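Local coordinates for transcriptional protein SWT1 (Saccharomyces cerevisiae, PDB 4PQZ) that takes part in transcription, probably as an activator, and has RNA endonuclease activity, the present piece being its C-terminal HEPN-like domain, at residues E48-A53 with T77-A82; N106-L111 with E129-T134; P112-S117 with L125-Q130. All blocks are in the same frame, centred on the assembly; numbering follows the deposited sequence.

Interaction 1: residues E48-A53 with T77-A82; sequences ETIFFA and TTIENA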
loop_
_atom_site.group_PDB
_atom_site.type_symbol
_atom_site.label_atom_id
_atom_site.label_comp_id
_atom_site.label_asym_id
_atom_site.label_seq_id
_atom_site.Cartn_x
_atom_site.Cartn_y
_atom_site.Cartn_z
ATOM N N GLU A 48 6.713 0.103 -2.658
ATOM C CA GLU A 48 7.192 1.466 -2.898
ATOM C C GLU A 48 6.055 2.483 -2.893
ATOM O O GLU A 48 6.218 3.614 -2.444
ATOM C CB GLU A 48 7.939 1.551 -4.224
ATOM C CG GLU A 48 9.339 0.976 -4.195
ATOM C CD GLU A 48 10.012 1.058 -5.552
ATOM O OE1 GLU A 48 9.330 1.430 -6.537
ATOM O OE2 GLU A 48 11.220 0.751 -5.634
ATOM N N THR A 49 4.899 2.062 -3.390
ATOM C CA THR A 49 3.743 2.941 -3.513
ATOM C C THR A 49 3.050 3.159 -2.165
ATOM O O THR A 49 2.532 4.240 -1.885
ATOM C CB THR A 49 2.740 2.382 -4.579
ATOM O OG1 THR A 49 3.455 2.082 -5.780
ATOM C CG2 THR A 49 1.648 3.377 -4.898
ATOM N N ILE A 50 3.044 2.128 -1.332
ATOM C CA ILE A 50 2.511 2.255 0.015
ATOM C C ILE A 50 3.400 3.203 0.813
ATOM O O ILE A 50 2.918 4.066 1.544
ATOM C CB ILE A 50 2.449 0.895 0.737
ATOM C CG1 ILE A 50 1.480 -0.058 0.028
ATOM C CG2 ILE A 50 2.013 1.086 2.182
ATOM C CD1 ILE A 50 1.644 -1.517 0.459
ATOM N N PHE A 51 4.708 3.040 0.649
ATOM C CA PHE A 51 5.682 3.832 1.394
ATOM C C PHE A 51 5.586 5.297 0.992
ATOM O O PHE A 51 5.515 6.167 1.856
ATOM C CB PHE A 51 7.109 3.304 1.187
ATOM C CG PHE A 51 7.326 1.917 1.730
ATOM C CD1 PHE A 51 6.398 1.340 2.587
ATOM C CD2 PHE A 51 8.459 1.192 1.385
ATOM C CE1 PHE A 51 6.590 0.066 3.086
ATOM C CE2 PHE A 51 8.661 -0.084 1.886
ATOM C CZ PHE A 51 7.723 -0.648 2.738
ATOM N N PHE A 52 5.564 5.555 -0.316
ATOM C CA PHE A 52 5.358 6.905 -0.844
ATOM C C PHE A 52 4.125 7.556 -0.235
ATOM O O PHE A 52 4.192 8.702 0.223
ATOM C CB PHE A 52 5.221 6.898 -2.382
ATOM C CG PHE A 52 4.721 8.215 -2.955
ATOM C CD1 PHE A 52 5.587 9.298 -3.117
ATOM C CD2 PHE A 52 3.388 8.372 -3.319
ATOM C CE1 PHE A 52 5.131 10.517 -3.640
ATOM C CE2 PHE A 52 2.922 9.582 -3.845
ATOM C CZ PHE A 52 3.795 10.656 -4.001
ATOM N N ALA A 53 3.011 6.814 -0.240
ATOM C CA ALA A 53 1.723 7.330 0.221
ATOM C C ALA A 53 1.725 7.658 1.715
ATOM O O ALA A 53 1.189 8.684 2.142
ATOM C CB ALA A 53 0.605 6.362 -0.108
ATOM N N THR A 77 10.502 0.115 5.775
ATOM C CA THR A 77 11.073 -0.908 4.886
ATOM C C THR A 77 10.161 -2.102 4.659
ATOM O O THR A 77 10.345 -2.861 3.706
ATOM C CB THR A 77 12.457 -1.447 5.338
ATOM O OG1 THR A 77 12.352 -2.001 6.656
ATOM C CG2 THR A 77 13.511 -0.345 5.276
ATOM N N THR A 78 9.185 -2.288 5.533
ATOM C CA THR A 78 8.293 -3.424 5.370
ATOM C C THR A 78 6.842 -2.991 5.269
ATOM O O THR A 78 6.485 -1.872 5.637
ATOM C CB THR A 78 8.440 -4.458 6.519
ATOM O OG1 THR A 78 7.898 -3.919 7.730
ATOM C CG2 THR A 78 9.894 -4.827 6.728
ATOM N N ILE A 79 6.005 -3.889 4.766
ATOM C CA ILE A 79 4.577 -3.629 4.713
ATOM C C ILE A 79 4.040 -3.595 6.138
ATOM O O ILE A 79 3.112 -2.847 6.440
ATOM C CB ILE A 79 3.873 -4.659 3.811
ATOM C CG1 ILE A 79 4.256 -4.380 2.357
ATOM C CG2 ILE A 79 2.348 -4.637 3.996
ATOM C CD1 ILE A 79 3.771 -5.429 1.358
ATOM N N GLU A 80 4.661 -4.383 7.016
ATOM C CA GLU A 80 4.326 -4.371 8.442
ATOM C C GLU A 80 4.567 -3.016 9.128
ATOM O O GLU A 80 3.738 -2.580 9.913
ATOM C CB GLU A 80 5.061 -5.485 9.201
ATOM C CG GLU A 80 4.709 -5.548 10.685
ATOM C CD GLU A 80 4.495 -6.969 11.175
ATOM O OE1 GLU A 80 5.326 -7.850 10.851
ATOM O OE2 GLU A 80 3.488 -7.203 11.882
ATOM N N ASN A 81 5.699 -2.371 8.837
ATOM C CA ASN A 81 5.950 -0.997 9.286
ATOM C C ASN A 81 4.880 -0.018 8.819
ATOM O O ASN A 81 4.373 0.788 9.606
ATOM C CB ASN A 81 7.298 -0.497 8.777
ATOM C CG ASN A 81 8.460 -1.228 9.389
ATOM O OD1 ASN A 81 8.369 -1.749 10.505
ATOM N ND2 ASN A 81 9.574 -1.276 8.659
ATOM N N ALA A 82 4.543 -0.096 7.534
ATOM C CA ALA A 82 3.516 0.761 6.948
ATOM C C ALA A 82 2.176 0.588 7.656
ATOM O O ALA A 82 1.543 1.564 8.058
ATOM C CB ALA A 82 3.388 0.472 5.463
#

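Interaction 2: residues N106-L111 with E129-T134; sequences NEWKSL and EQFWET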
loop_
_atom_site.group_PDB
_atom_site.type_symbol
_atom_site.label_atom_id
_atom_site.label_comp_id
_atom_site.label_asym_id
_atom_site.label_seq_id
_atom_site.Cartn_x
_atom_site.Cartn_y
_atom_site.Cartn_z
ATOM N N ASN A 106 -8.800 -1.508 13.579
ATOM C CA ASN A 106 -8.319 -2.858 13.896
ATOM C C ASN A 106 -7.754 -3.703 12.727
ATOM O O ASN A 106 -6.956 -4.618 12.942
ATOM C CB ASN A 106 -9.406 -3.622 14.657
ATOM C CG ASN A 106 -8.941 -4.986 15.125
ATOM O OD1 ASN A 106 -8.224 -5.103 16.120
ATOM N ND2 ASN A 106 -9.347 -6.029 14.407
ATOM N N GLU A 107 -8.151 -3.387 11.495
ATOM C CA GLU A 107 -7.630 -4.068 10.303
ATOM C C GLU A 107 -6.088 -3.949 10.177
ATOM O O GLU A 107 -5.428 -4.813 9.572
ATOM C CB GLU A 107 -8.321 -3.505 9.046
ATOM C CG GLU A 107 -8.713 -4.544 7.968
ATOM C CD GLU A 107 -7.552 -4.903 7.060
ATOM O OE1 GLU A 107 -6.591 -4.106 7.007
ATOM O OE2 GLU A 107 -7.589 -5.971 6.407
ATOM N N TRP A 108 -5.525 -2.876 10.742
ATOM C CA TRP A 108 -4.091 -2.589 10.599
ATOM C C TRP A 108 -3.248 -3.030 11.787
ATOM O O TRP A 108 -2.030 -2.884 11.781
ATOM C CB TRP A 108 -3.881 -1.106 10.336
ATOM C CG TRP A 108 -4.706 -0.647 9.180
ATOM C CD1 TRP A 108 -5.854 0.082 9.233
ATOM C CD2 TRP A 108 -4.478 -0.944 7.801
ATOM N NE1 TRP A 108 -6.333 0.297 7.978
ATOM C CE2 TRP A 108 -5.515 -0.326 7.075
ATOM C CE3 TRP A 108 -3.482 -1.644 7.103
ATOM C CZ2 TRP A 108 -5.596 -0.401 5.682
ATOM C CZ3 TRP A 108 -3.563 -1.711 5.705
ATOM C CH2 TRP A 108 -4.617 -1.106 5.020
ATOM N N LYS A 109 -3.901 -3.587 12.794
ATOM C CA LYS A 109 -3.210 -4.080 13.977
ATOM C C LYS A 109 -2.272 -5.236 13.622
ATOM O O LYS A 109 -1.123 -5.287 14.069
ATOM C CB LYS A 109 -4.242 -4.502 15.025
ATOM C CG LYS A 109 -3.717 -4.634 16.452
ATOM C CD LYS A 109 -4.865 -4.489 17.452
ATOM C CE LYS A 109 -4.674 -5.386 18.660
ATOM N NZ LYS A 109 -3.257 -5.407 19.095
ATOM N N SER A 110 -2.772 -6.166 12.817
ATOM C CA SER A 110 -1.979 -7.308 12.357
ATOM C C SER A 110 -2.585 -7.832 11.063
ATOM O O SER A 110 -3.600 -8.534 11.070
ATOM C CB SER A 110 -1.930 -8.428 13.413
ATOM O OG SER A 110 -0.942 -9.407 13.094
ATOM N N LEU A 111 -1.969 -7.452 9.953
ATOM C CA LEU A 111 -2.383 -7.916 8.639
ATOM C C LEU A 111 -2.121 -9.406 8.505
ATOM O O LEU A 111 -1.133 -9.915 9.042
ATOM C CB LEU A 111 -1.600 -7.190 7.541
ATOM C CG LEU A 111 -1.925 -5.750 7.155
ATOM C CD1 LEU A 111 -0.952 -5.307 6.060
ATOM C CD2 LEU A 111 -3.371 -5.652 6.678
ATOM N N GLU A 129 -2.635 -8.095 -4.715
ATOM C CA GLU A 129 -2.836 -6.955 -5.597
ATOM C C GLU A 129 -4.213 -6.323 -5.442
ATOM O O GLU A 129 -4.309 -5.099 -5.393
ATOM C CB GLU A 129 -2.569 -7.332 -7.058
ATOM C CG GLU A 129 -2.505 -6.146 -8.023
ATOM C CD GLU A 129 -3.884 -5.636 -8.458
ATOM O OE1 GLU A 129 -3.988 -4.445 -8.826
ATOM O OE2 GLU A 129 -4.860 -6.423 -8.434
ATOM N N GLN A 130 -5.273 -7.132 -5.366
ATOM C CA GLN A 130 -6.621 -6.570 -5.195
ATOM C C GLN A 130 -6.792 -5.786 -3.893
ATOM O O GLN A 130 -7.473 -4.765 -3.866
ATOM C CB GLN A 130 -7.730 -7.633 -5.308
ATOM C CG GLN A 130 -7.961 -8.170 -6.753
ATOM C CD GLN A 130 -8.599 -7.156 -7.705
ATOM O OE1 GLN A 130 -9.825 -7.026 -7.758
ATOM N NE2 GLN A 130 -7.768 -6.456 -8.489
ATOM N N PHE A 131 -6.193 -6.260 -2.807
ATOM C CA PHE A 131 -6.392 -5.591 -1.520
ATOM C C PHE A 131 -5.727 -4.221 -1.573
ATOM O O PHE A 131 -6.335 -3.193 -1.232
ATOM C CB PHE A 131 -5.820 -6.425 -0.369
ATOM C CG PHE A 131 -5.788 -5.703 0.951
ATOM C CD1 PHE A 131 -6.919 -5.648 1.757
ATOM C CD2 PHE A 131 -4.622 -5.089 1.394
ATOM C CE1 PHE A 131 -6.892 -4.985 2.967
ATOM C CE2 PHE A 131 -4.583 -4.428 2.609
ATOM C CZ PHE A 131 -5.718 -4.373 3.389
ATOM N N TRP A 132 -4.485 -4.226 -2.045
ATOM C CA TRP A 132 -3.651 -3.028 -2.045
ATOM C C TRP A 132 -4.044 -1.985 -3.088
ATOM O O TRP A 132 -3.798 -0.803 -2.895
ATOM C CB TRP A 132 -2.177 -3.413 -2.175
ATOM C CG TRP A 132 -1.665 -3.949 -0.884
ATOM C CD1 TRP A 132 -1.269 -5.234 -0.613
ATOM C CD2 TRP A 132 -1.549 -3.226 0.342
ATOM N NE1 TRP A 132 -0.889 -5.343 0.709
ATOM C CE2 TRP A 132 -1.050 -4.124 1.312
ATOM C CE3 TRP A 132 -1.811 -1.903 0.710
ATOM C CZ2 TRP A 132 -0.804 -3.731 2.626
ATOM C CZ3 TRP A 132 -1.563 -1.519 2.017
ATOM C CH2 TRP A 132 -1.067 -2.432 2.960
ATOM N N GLU A 133 -4.655 -2.444 -4.181
ATOM C CA GLU A 133 -5.238 -1.574 -5.200
ATOM C C GLU A 133 -6.336 -0.718 -4.577
ATOM O O GLU A 133 -6.310 0.512 -4.688
ATOM C CB GLU A 133 -5.790 -2.409 -6.374
ATOM C CG GLU A 133 -6.836 -1.691 -7.209
ATOM C CD GLU A 133 -7.274 -2.485 -8.434
ATOM O OE1 GLU A 133 -6.609 -3.479 -8.783
ATOM O OE2 GLU A 133 -8.292 -2.109 -9.052
ATOM N N THR A 134 -7.286 -1.386 -3.917
ATOM C CA THR A 134 -8.385 -0.730 -3.211
ATOM C C THR A 134 -7.827 0.249 -2.156
ATOM O O THR A 134 -8.225 1.407 -2.123
ATOM C CB THR A 134 -9.302 -1.792 -2.521
ATOM O OG1 THR A 134 -9.809 -2.706 -3.494
ATOM C CG2 THR A 134 -10.486 -1.143 -1.783
#

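Interaction 3: residues P112-S117 with L125-Q130; sequences PTVLKS and LRTFEQ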
loop_
_atom_site.group_PDB
_atom_site.type_symbol
_atom_site.label_atom_id
_atom_site.label_comp_id
_atom_site.label_asym_id
_atom_site.label_seq_id
_atom_site.Cartn_x
_atom_site.Cartn_y
_atom_site.Cartn_z
ATOM N N PRO A 112 -2.997 -10.110 7.774
ATOM C CA PRO A 112 -2.710 -11.497 7.397
ATOM C C PRO A 112 -1.432 -11.553 6.574
ATOM O O PRO A 112 -1.165 -10.622 5.817
ATOM C CB PRO A 112 -3.918 -11.872 6.527
ATOM C CG PRO A 112 -5.035 -10.994 7.036
ATOM C CD PRO A 112 -4.336 -9.675 7.336
ATOM N N THR A 113 -0.661 -12.622 6.720
ATOM C CA THR A 113 0.610 -12.769 6.014
ATOM C C THR A 113 0.496 -12.676 4.477
ATOM O O THR A 113 1.444 -12.253 3.808
ATOM C CB THR A 113 1.344 -14.077 6.421
ATOM O OG1 THR A 113 0.487 -15.203 6.203
ATOM C CG2 THR A 113 1.740 -14.034 7.896
ATOM N N VAL A 114 -0.653 -13.057 3.921
ATOM C CA VAL A 114 -0.858 -12.971 2.469
ATOM C C VAL A 114 -0.733 -11.525 1.964
ATOM O O VAL A 114 -0.322 -11.271 0.827
ATOM C CB VAL A 114 -2.224 -13.572 2.018
ATOM C CG1 VAL A 114 -3.386 -12.761 2.560
ATOM C CG2 VAL A 114 -2.287 -13.654 0.491
ATOM N N LEU A 115 -1.071 -10.588 2.843
ATOM C CA LEU A 115 -1.037 -9.171 2.543
ATOM C C LEU A 115 0.308 -8.530 2.905
ATOM O O LEU A 115 0.600 -7.415 2.473
ATOM C CB LEU A 115 -2.190 -8.467 3.266
ATOM C CG LEU A 115 -3.586 -8.964 2.876
ATOM C CD1 LEU A 115 -4.710 -8.277 3.670
ATOM C CD2 LEU A 115 -3.801 -8.822 1.363
ATOM N N LYS A 116 1.134 -9.243 3.674
ATOM C CA LYS A 116 2.387 -8.682 4.215
ATOM C C LYS A 116 3.657 -9.158 3.519
ATOM O O LYS A 116 4.750 -8.685 3.840
ATOM C CB LYS A 116 2.529 -8.995 5.707
ATOM C CG LYS A 116 1.533 -8.293 6.581
ATOM C CD LYS A 116 1.913 -8.368 8.063
ATOM C CE LYS A 116 1.973 -9.794 8.581
ATOM N NZ LYS A 116 1.466 -9.885 9.987
ATOM N N SER A 117 3.524 -10.097 2.585
ATOM C CA SER A 117 4.703 -10.735 2.002
ATOM C C SER A 117 4.546 -11.053 0.520
ATOM O O SER A 117 3.464 -10.882 -0.055
ATOM C CB SER A 117 5.095 -11.998 2.794
ATOM O OG SER A 117 3.982 -12.842 3.049
ATOM N N LEU A 125 -1.324 -13.828 -5.186
ATOM C CA LEU A 125 -0.926 -12.642 -5.945
ATOM C C LEU A 125 -2.121 -11.768 -6.312
ATOM O O LEU A 125 -2.036 -10.545 -6.258
ATOM C CB LEU A 125 -0.135 -13.036 -7.195
ATOM C CG LEU A 125 0.414 -11.893 -8.061
ATOM C CD1 LEU A 125 1.205 -10.879 -7.227
ATOM C CD2 LEU A 125 1.263 -12.431 -9.216
ATOM N N ARG A 126 -3.237 -12.397 -6.668
ATOM C CA ARG A 126 -4.460 -11.655 -6.954
ATOM C C ARG A 126 -5.028 -11.066 -5.676
ATOM O O ARG A 126 -5.469 -9.916 -5.653
ATOM C CB ARG A 126 -5.502 -12.550 -7.639
ATOM C CG ARG A 126 -5.014 -13.115 -8.955
ATOM C CD ARG A 126 -6.139 -13.717 -9.761
ATOM N NE ARG A 126 -5.888 -13.575 -11.194
ATOM C CZ ARG A 126 -6.240 -12.506 -11.910
ATOM N NH1 ARG A 126 -6.860 -11.482 -11.333
ATOM N NH2 ARG A 126 -5.973 -12.459 -13.208
ATOM N N THR A 127 -5.016 -11.865 -4.615
ATOM C CA THR A 127 -5.484 -11.416 -3.301
ATOM C C THR A 127 -4.662 -10.225 -2.807
ATOM O O THR A 127 -5.213 -9.248 -2.306
ATOM C CB THR A 127 -5.445 -12.563 -2.261
ATOM O OG1 THR A 127 -6.420 -13.551 -2.617
ATOM C CG2 THR A 127 -5.757 -12.046 -0.856
ATOM N N PHE A 128 -3.347 -10.315 -2.991
ATOM C CA PHE A 128 -2.420 -9.262 -2.610
ATOM C C PHE A 128 -2.706 -7.989 -3.390
ATOM O O PHE A 128 -2.977 -6.937 -2.803
ATOM C CB PHE A 128 -0.966 -9.716 -2.845
ATOM C CG PHE A 128 0.064 -8.690 -2.445
ATOM C CD1 PHE A 128 0.481 -8.587 -1.124
ATOM C CD2 PHE A 128 0.608 -7.818 -3.391
ATOM C CE1 PHE A 128 1.434 -7.627 -0.745
ATOM C CE2 PHE A 128 1.547 -6.863 -3.024
ATOM C CZ PHE A 128 1.964 -6.772 -1.699
ATOM N N GLU A 129 -2.635 -8.095 -4.715
ATOM C CA GLU A 129 -2.836 -6.955 -5.597
ATOM C C GLU A 129 -4.213 -6.323 -5.442
ATOM O O GLU A 129 -4.309 -5.099 -5.393
ATOM C CB GLU A 129 -2.569 -7.332 -7.058
ATOM C CG GLU A 129 -2.505 -6.146 -8.023
ATOM C CD GLU A 129 -3.884 -5.636 -8.458
ATOM O OE1 GLU A 129 -3.988 -4.445 -8.826
ATOM O OE2 GLU A 129 -4.860 -6.423 -8.434
ATOM N N GLN A 130 -5.273 -7.132 -5.366
ATOM C CA GLN A 130 -6.621 -6.570 -5.195
ATOM C C GLN A 130 -6.792 -5.786 -3.893
ATOM O O GLN A 130 -7.473 -4.765 -3.866
ATOM C CB GLN A 130 -7.730 -7.633 -5.308
ATOM C CG GLN A 130 -7.961 -8.170 -6.753
ATOM C CD GLN A 130 -8.599 -7.156 -7.705
ATOM O OE1 GLN A 130 -9.825 -7.026 -7.758
ATOM N NE2 GLN A 130 -7.768 -6.456 -8.489
#

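Interaction 1: residues E48-A53 with T77-A82
Phe51, on helix 35-62, drives its ring edge-on into the start of helix 79-88, where the backbone of Thr77 and Thr78 receives it, joining two helices of the all-helical, HEPN-like domain. From CB the side chain leaves with CG anti to the carbonyl carbon (chi1 -65°), which carries the ring toward the other segment. Along one side, CE1 comes 3.2 Å from Thr78 O and also has the methyl CB of Ala82 at the ring edge, 4.0 Å away. Along the other, CE2 lies 3.7 Å from Thr77 O. The far atom, CZ, sits 3.4 Å from Thr77 C. The preceding residue, Ile50, lays its branch methyl CG2 against Ala82 CB at 3.6 Å, while its CD1 only grazes Ile79 CG1. Trp132 of helix 122-139 closes over both isoleucines.

Thr78 is the N-cap of helix 79-88: its OG1 accepts from Asn81 N at 2.9 Å, nearly straight at 164°. Its carbonyl O accepts from Ala82 N. Without hydrogen bonds across it, the contact combines packing of Ile50 and Phe51 on the Ala82 methyl with an aromatic edge set against a carbonyl oxygen, probably weakly favourable because the ring's C-H edge carries slight positive charge.

Interaction 2: residues N106-L111 with E129-T134
The two backbones stay well apart, Leu111 CA and Phe131 CA being the nearest pair at 11.2 Å, and side chains of the 3-10 turn and loop at 106-111 span the gap to helix 122-139, forming a buried aromatic cluster of this HEPN-like domain. Phe131 sends its ring across with CG anti to the backbone N (chi1 171°), and three residues gather at its outer end. Glu107 meets it from the opposite direction: OE2 is 3.6 Å from Phe131 CE1, the carboxylate turned 29° from the ring plane. The same carboxylate folds back, through a bend at chi2, so that OE1 lies 3.7 Å above the Trp108 ring. Trp108 CH2 reaches Phe131 CZ at 3.8 Å with the rings inclined at 54°. The Trp108 and Trp132 side chains slide past each other in opposite directions, CZ3 of the first near CH2 of the second. Leu111 CD1 presses on the edge of the Trp132 indole, 3.8 Å from CZ2. An alanine at Glu107 is likely to leave Phe131 and that face of Trp108 without the carboxylate that touches both. Trp132 NE1 donates to Leu115 O. Around the contact, Ile86 of helix 79-88 packs on Trp108, and Val46 of helix 35-62 on Trp132.

Interaction 3: residues P112-S117 with L125-Q130
Two torsions set up this contact between Phe128 and the short turn at 113-116: Phe128 holds CG anti to its own N (chi1 -179°), swinging the ring out from helix 122-139, and Val114, with CG1 between N and the carbonyl carbon (chi1 66°), has CG2 anti to N and directed at Thr127. The pairing joins two neighbouring helical elements of the HEPN-like, all-helical fold, the weakly bonded helix 113-116 and the long helix 122-139 that follows it after a short connection. Their backbones come close, 5.3 Å between Leu115 CA and Phe128 CA.

The ring of Phe128 meets main-chain oxygens at its edge. CD1 lies 3.4 Å from Val114 O, and CE1 lies 3.3 Å from Leu115 O, both oxygens near the ring plane. Trp132 also bonds to Leu115 O, so both Phe128 and Trp132 reach the same carbonyl oxygen. On the outer side, Val114 and Thr127 cross at about a right angle, their CG2 methyls 4.1 Å apart; the hydroxyl of Thr127 turns back to Asn123 O in its own helix. Leu115 points CD2 along the helix surface to within 4.0 Å of Thr127 O and packs further on Phe131. Val46 of helix 35-62 and Pro119 also touch the Phe128 side chain.

The turn itself is closed by Thr113 O, which holds two donors arriving from opposite faces of its plane: Lys116 N at 3.0 Å, and the Ser117 hydroxyl OG, which donates at 2.7 Å from 34° out of the carbonyl plane.

All three contacts meet around Ile79 and Trp132. Trp132, which belongs to interaction 2, touches interaction 1 twice: its CE3 is 3.5 Å from Ile50 CD1 and its CZ2 is 3.6 Å from Ile79 CG2. It also ties interaction 2 to interaction 3 through a probable hydrogen bond, Trp132 NE1 to Leu115 O, 3.1 Å. Ile79 completes the triangle, its CD1 lying 3.8 Å from Phe128 CZ. Interactions 2 and 3 use successive, overlapping parts of helix 122-139, with centres about 8 Å apart, against about 12 and 14 Å from interaction 1. Together they pack helices 35-62, 79-88 and 122-139, with the loop 106-111 and the short helix 113-116, into one core.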